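PDB 1FR3: Molybdate/tungstate binding protein from Sporomusa ovata, which binds the oxyanions molybdate and tungstate as a six-subunit assembly and probably serves to store or buffer them in the cell. Local coordinates for residues N7-T12 and M27-T32; A23-D28 and A36-D41. One frame throughout, in Å; residues are numbered along the deposited sequence.

Interaction 1. Residues N7-T12 and M27-T32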
loop_
_atom_site.group_PDB
_atom_site.type_symbol
_atom_site.label_atom_id
_atom_site.label_comp_id
_atom_site.label_asym_id
_atom_site.label_seq_id
_atom_site.Cartn_x
_atom_site.Cartn_y
_atom_site.Cartn_z
ATOM N N ASN A 7 8.976 10.004 1.861
ATOM C CA ASN A 7 8.893 10.454 3.255
ATOM C C ASN A 7 9.884 9.754 4.153
ATOM O O ASN A 7 9.750 8.544 4.356
ATOM C CB ASN A 7 7.447 10.243 3.739
ATOM C CG ASN A 7 6.513 11.040 2.837
ATOM O OD1 ASN A 7 6.471 12.267 2.961
ATOM N ND2 ASN A 7 5.815 10.369 1.938
ATOM N N LYS A 8 10.827 10.496 4.713
ATOM C CA LYS A 8 11.809 9.978 5.639
ATOM C C LYS A 8 11.661 10.712 6.980
ATOM O O LYS A 8 11.725 11.949 6.994
ATOM C CB LYS A 8 13.250 10.166 5.156
ATOM C CG LYS A 8 13.725 9.243 4.060
ATOM C CD LYS A 8 13.370 9.718 2.660
ATOM C CE LYS A 8 14.253 9.014 1.635
ATOM N NZ LYS A 8 13.911 9.423 0.242
ATOM N N LEU A 9 11.459 9.963 8.055
ATOM C CA LEU A 9 11.353 10.571 9.380
ATOM C C LEU A 9 12.424 9.969 10.292
ATOM O O LEU A 9 12.384 8.759 10.544
ATOM C CB LEU A 9 9.968 10.376 9.985
ATOM C CG LEU A 9 8.772 10.845 9.148
ATOM C CD1 LEU A 9 7.482 10.311 9.754
ATOM C CD2 LEU A 9 8.720 12.366 9.082
ATOM N N GLU A 10 13.362 10.780 10.757
ATOM C CA GLU A 10 14.415 10.286 11.643
ATOM C C GLU A 10 13.852 10.119 13.051
ATOM O O GLU A 10 13.590 11.107 13.738
ATOM C CB GLU A 10 15.626 11.219 11.625
ATOM C CG GLU A 10 16.246 11.315 10.232
ATOM C CD GLU A 10 17.481 12.187 10.193
ATOM O OE1 GLU A 10 17.843 12.789 11.228
ATOM O OE2 GLU A 10 18.111 12.286 9.122
ATOM N N ALA A 11 13.643 8.873 13.456
ATOM C CA ALA A 11 12.996 8.574 14.724
ATOM C C ALA A 11 13.796 7.666 15.642
ATOM O O ALA A 11 14.911 7.251 15.323
ATOM C CB ALA A 11 11.662 7.896 14.390
ATOM N N THR A 12 13.218 7.399 16.812
ATOM C CA THR A 12 13.876 6.533 17.790
ATOM C C THR A 12 12.925 5.411 18.193
ATOM O O THR A 12 11.740 5.656 18.428
ATOM C CB THR A 12 14.328 7.317 19.037
ATOM O OG1 THR A 12 15.278 8.326 18.660
ATOM C CG2 THR A 12 14.996 6.416 20.063
ATOM N N MET A 27 7.708 3.988 17.651
ATOM C CA MET A 27 8.793 4.955 17.597
ATOM C C MET A 27 8.353 6.333 18.062
ATOM O O MET A 27 7.163 6.652 18.100
ATOM C CB MET A 27 9.268 5.063 16.137
ATOM C CG MET A 27 9.900 3.782 15.612
ATOM S SD MET A 27 10.081 3.792 13.811
ATOM C CE MET A 27 8.399 3.437 13.307
ATOM N N ASP A 28 9.335 7.150 18.415
ATOM C CA ASP A 28 9.076 8.543 18.750
ATOM C C ASP A 28 9.681 9.414 17.644
ATOM O O ASP A 28 10.830 9.200 17.263
ATOM C CB ASP A 28 9.687 8.973 20.087
ATOM C CG ASP A 28 9.408 10.449 20.348
ATOM O OD1 ASP A 28 10.338 11.259 20.175
ATOM O OD2 ASP A 28 8.265 10.787 20.714
ATOM N N TYR A 29 8.879 10.345 17.153
ATOM C CA TYR A 29 9.361 11.302 16.172
ATOM C C TYR A 29 9.079 12.712 16.706
ATOM O O TYR A 29 7.951 13.189 16.591
ATOM C CB TYR A 29 8.712 11.139 14.793
ATOM C CG TYR A 29 9.325 12.143 13.825
ATOM C CD1 TYR A 29 10.654 12.008 13.446
ATOM C CD2 TYR A 29 8.586 13.200 13.335
ATOM C CE1 TYR A 29 11.232 12.916 12.574
ATOM C CE2 TYR A 29 9.159 14.117 12.466
ATOM C CZ TYR A 29 10.474 13.960 12.098
ATOM O OH TYR A 29 11.052 14.867 11.232
ATOM N N LYS A 30 10.100 13.342 17.286
ATOM C CA LYS A 30 9.946 14.699 17.803
ATOM C C LYS A 30 8.722 14.839 18.693
ATOM O O LYS A 30 8.051 15.877 18.686
ATOM C CB LYS A 30 9.893 15.694 16.632
ATOM C CG LYS A 30 11.110 15.648 15.721
ATOM C CD LYS A 30 11.013 16.646 14.571
ATOM C CE LYS A 30 12.290 16.608 13.741
ATOM N NZ LYS A 30 12.145 17.384 12.476
ATOM N N GLY A 31 8.425 13.816 19.490
ATOM C CA GLY A 31 7.288 13.857 20.388
ATOM C C GLY A 31 6.044 13.157 19.882
ATOM O O GLY A 31 5.090 12.979 20.656
ATOM N N THR A 32 5.994 12.786 18.609
ATOM C CA THR A 32 4.825 12.096 18.069
ATOM C C THR A 32 5.111 10.595 18.047
ATOM O O THR A 32 6.216 10.202 17.680
ATOM C CB THR A 32 4.485 12.546 16.641
ATOM O OG1 THR A 32 4.048 13.915 16.625
ATOM C CG2 THR A 32 3.352 11.718 16.043
HETATM O O HOH W 1 13.249 13.763 10.105
#
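Thr12 and Asp28 form an antiparallel hydrogen-bonded pair where strand 7-12 meets strand 27-29: Thr12 N gives to Asp28 O at 3.0 Å, and Asp28 N gives to Thr12 O at 2.8 Å. The two strand axes run at 129° to each other, so the segments splay apart beyond this bridge, and Tyr29 packs between them. Its CG stands anti to the backbone N (chi1 -178°), which sets CG on the side of strand 7-12 where Leu9 lies. The side chains of Leu9 and Tyr29 cross at about a right angle; CB of Leu9 lies over one face of the ring in a CH-pi contact, 4.0 Å from the ring centroid, while CD2 comes within 3.8 Å of CE2 of Tyr29. CG of Lys30 covers the opposite face, over the ring centre. At the ring edge, CD1 of Tyr29 lies 3.1 Å from Glu10 O. The small Ala11 suits the close approach of the backbones, its CB 3.3 Å from Asp28 O and also near CB of Met27. Beyond the strand, a type I' turn runs from Tyr29 to Thr32, and Asp28 OD1 accepts from Gly31 N, an Asx motif. The tyrosine hydroxyl reaches Lys30 NZ, Thr32 OG1 of the second subunit and a water, which accepts from Glu10 N. An aromatic with a polar tip thus joins the strands through one face, packed on Leu9, and its edge, beside Glu10 O, and ties their open end to the neighbouring subunit through its hydroxyl.

Interaction 2. Residues A23-D28 and A36-D41. With WO4 (tungstate(VI)ion), chain R.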
loop_
_atom_site.group_PDB
_atom_site.type_symbol
_atom_site.label_atom_id
_atom_site.label_comp_id
_atom_site.label_asym_id
_atom_site.label_seq_id
_atom_site.Cartn_x
_atom_site.Cartn_y
_atom_site.Cartn_z
ATOM N N ALA A 23 5.684 -7.720 13.453
ATOM C CA ALA A 23 6.210 -7.049 14.635
ATOM C C ALA A 23 5.728 -5.600 14.644
ATOM O O ALA A 23 5.670 -4.970 13.584
ATOM C CB ALA A 23 7.729 -7.079 14.652
ATOM N N LYS A 24 5.341 -5.114 15.810
ATOM C CA LYS A 24 4.931 -3.721 15.960
ATOM C C LYS A 24 6.148 -2.924 16.411
ATOM O O LYS A 24 6.741 -3.246 17.439
ATOM C CB LYS A 24 3.805 -3.584 16.991
ATOM C CG LYS A 24 3.449 -2.134 17.294
ATOM C CD LYS A 24 2.330 -1.979 18.297
ATOM C CE LYS A 24 2.649 -2.528 19.671
ATOM N NZ LYS A 24 1.627 -2.117 20.686
ATOM N N ILE A 25 6.521 -1.889 15.661
ATOM C CA ILE A 25 7.663 -1.058 16.018
ATOM C C ILE A 25 7.102 0.306 16.435
ATOM O O ILE A 25 6.524 0.994 15.594
ATOM C CB ILE A 25 8.656 -0.855 14.864
ATOM C CG1 ILE A 25 8.979 -2.159 14.136
ATOM C CG2 ILE A 25 9.943 -0.203 15.362
ATOM C CD1 ILE A 25 9.543 -3.281 14.959
ATOM N N VAL A 26 7.198 0.600 17.722
ATOM C CA VAL A 26 6.681 1.865 18.251
ATOM C C VAL A 26 7.852 2.845 18.311
ATOM O O VAL A 26 8.878 2.537 18.918
ATOM C CB VAL A 26 6.067 1.722 19.650
ATOM C CG1 VAL A 26 5.420 3.043 20.058
ATOM C CG2 VAL A 26 5.028 0.609 19.685
ATOM N N MET A 27 7.708 3.988 17.651
ATOM C CA MET A 27 8.793 4.955 17.597
ATOM C C MET A 27 8.353 6.333 18.062
ATOM O O MET A 27 7.163 6.652 18.100
ATOM C CB MET A 27 9.268 5.063 16.137
ATOM C CG MET A 27 9.900 3.782 15.612
ATOM S SD MET A 27 10.081 3.792 13.811
ATOM C CE MET A 27 8.399 3.437 13.307
ATOM N N ASP A 28 9.335 7.150 18.415
ATOM C CA ASP A 28 9.076 8.543 18.750
ATOM C C ASP A 28 9.681 9.414 17.644
ATOM O O ASP A 28 10.830 9.200 17.263
ATOM C CB ASP A 28 9.687 8.973 20.087
ATOM C CG ASP A 28 9.408 10.449 20.348
ATOM O OD1 ASP A 28 10.338 11.259 20.175
ATOM O OD2 ASP A 28 8.265 10.787 20.714
ATOM N N ALA A 36 4.932 1.259 13.164
ATOM C CA ALA A 36 5.171 0.537 11.921
ATOM C C ALA A 36 4.897 -0.953 12.162
ATOM O O ALA A 36 5.236 -1.479 13.227
ATOM C CB ALA A 36 6.603 0.729 11.434
ATOM N N ALA A 37 4.278 -1.608 11.200
ATOM C CA ALA A 37 4.050 -3.055 11.267
ATOM C C ALA A 37 4.901 -3.688 10.161
ATOM O O ALA A 37 4.611 -3.493 8.979
ATOM C CB ALA A 37 2.590 -3.403 11.137
ATOM N N ILE A 38 5.956 -4.374 10.571
ATOM C CA ILE A 38 6.890 -5.004 9.638
ATOM C C ILE A 38 7.052 -6.481 9.968
ATOM O O ILE A 38 6.489 -6.945 10.961
ATOM C CB ILE A 38 8.258 -4.300 9.659
ATOM C CG1 ILE A 38 8.964 -4.477 11.008
ATOM C CG2 ILE A 38 8.084 -2.814 9.338
ATOM C CD1 ILE A 38 10.322 -3.817 11.102
ATOM N N THR A 39 7.805 -7.229 9.159
ATOM C CA THR A 39 7.965 -8.652 9.493
ATOM C C THR A 39 8.979 -8.855 10.613
ATOM O O THR A 39 9.896 -8.061 10.810
ATOM C CB THR A 39 8.395 -9.475 8.266
ATOM O OG1 THR A 39 9.693 -9.025 7.864
ATOM C CG2 THR A 39 7.403 -9.297 7.124
ATOM N N ILE A 40 8.821 -9.966 11.339
ATOM C CA ILE A 40 9.780 -10.297 12.395
ATOM C C ILE A 40 11.152 -10.544 11.763
ATOM O O ILE A 40 12.189 -10.283 12.373
ATOM C CB ILE A 40 9.320 -11.475 13.257
ATOM C CG1 ILE A 40 9.115 -12.756 12.444
ATOM C CG2 ILE A 40 8.021 -11.113 13.973
ATOM C CD1 ILE A 40 9.013 -13.989 13.328
ATOM N N ASP A 41 11.161 -10.990 10.513
ATOM C CA ASP A 41 12.394 -11.218 9.774
ATOM C C ASP A 41 13.218 -9.934 9.707
ATOM O O ASP A 41 14.436 -9.946 9.862
ATOM C CB ASP A 41 12.075 -11.700 8.356
ATOM C CG ASP A 41 11.254 -12.986 8.362
ATOM O OD1 ASP A 41 10.090 -12.899 8.812
ATOM O OD2 ASP A 41 11.766 -14.023 7.905
HETATM W W WO4 R . 8.576 -5.415 5.720
HETATM O O1 WO4 R . 9.442 -6.370 6.914
HETATM O O2 WO4 R . 9.038 -3.706 5.813
HETATM O O3 WO4 R . 6.874 -5.546 6.063
HETATM O O4 WO4 R . 8.933 -5.974 4.091
#
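Ala23 and Ile38, and further along Ile25 and Ala36, are hydrogen-bonded pairs of the antiparallel ladder between strands 23-28 and 36-39. Each pair has two backbone bonds, among them Ala23 N to Ile38 O at 2.7 Å in the first and Ala36 N to Ile25 O at 2.9 Å in the second. Lys24 and Ala37 form the non-hydrogen-bonded pair between them, and CA of Ala37 makes a CA-H...O contact with Ala23 O.

The apolar contacts gather on the face bearing Ala23, Ile25, Ala36 and Ile38. Ile25 and Ile38 cross at about a right angle, with CG1 of Ile25 3.7 Å from CD1 of Ile38. Ile38 holds CG1 between its backbone N and carbonyl carbon (chi1 66°), which turns that branch toward Ile25 while CB and CG2 lie beside tungstate oxygens. The methyl of Ala36 is small enough to take CE of Met27 against it at 3.8 Å, and CB of Ala23 meets CG2 of Ile40. Leu48 also packs on both Ile25 and Ile38.

Polar contacts lie at the strand end. Thr39 N and Thr39 OG1 both bind O1 of tungstate, at 2.9 Å and 2.8 Å, the N-H pointing at the oxygen with an angle of 166°. Ser42 and residues of the third subunit, Ser4, Arg6, Lys59 and Ala60, complete the grip.

An alanine at Ile38 would probably leave Ile25 without its crossing partner, open a gap beside it and thin the cover over O2 of tungstate. Thr39, as N-cap of helix 40-46, offers the oxyanion neutral donors at a helix start, whose dipole would probably add to the attraction, while Lys59 of the third subunit probably contributes positive charge.

Strand 22-29 is shared by both contacts and lies between their other strands: interaction 1 pairs its C-terminal end with strand 7-18, and interaction 2 pairs the part before it with strand 32-39, so the two make successive hairpins of one antiparallel sheet, consistent with the OB-like fold of TOBE domains. Their centres lie about 13 Å apart. Met27 belongs to both, touching strand 7-12 near its root and strand 36-39 at its tip, and it also packs on Met63 of the second subunit. Only interaction 2 binds tungstate directly; in interaction 1 the side chain of Met27 is about 10 Å from a bound tungstate. Both contacts also touch the second subunit, which links the sheet to the assembly.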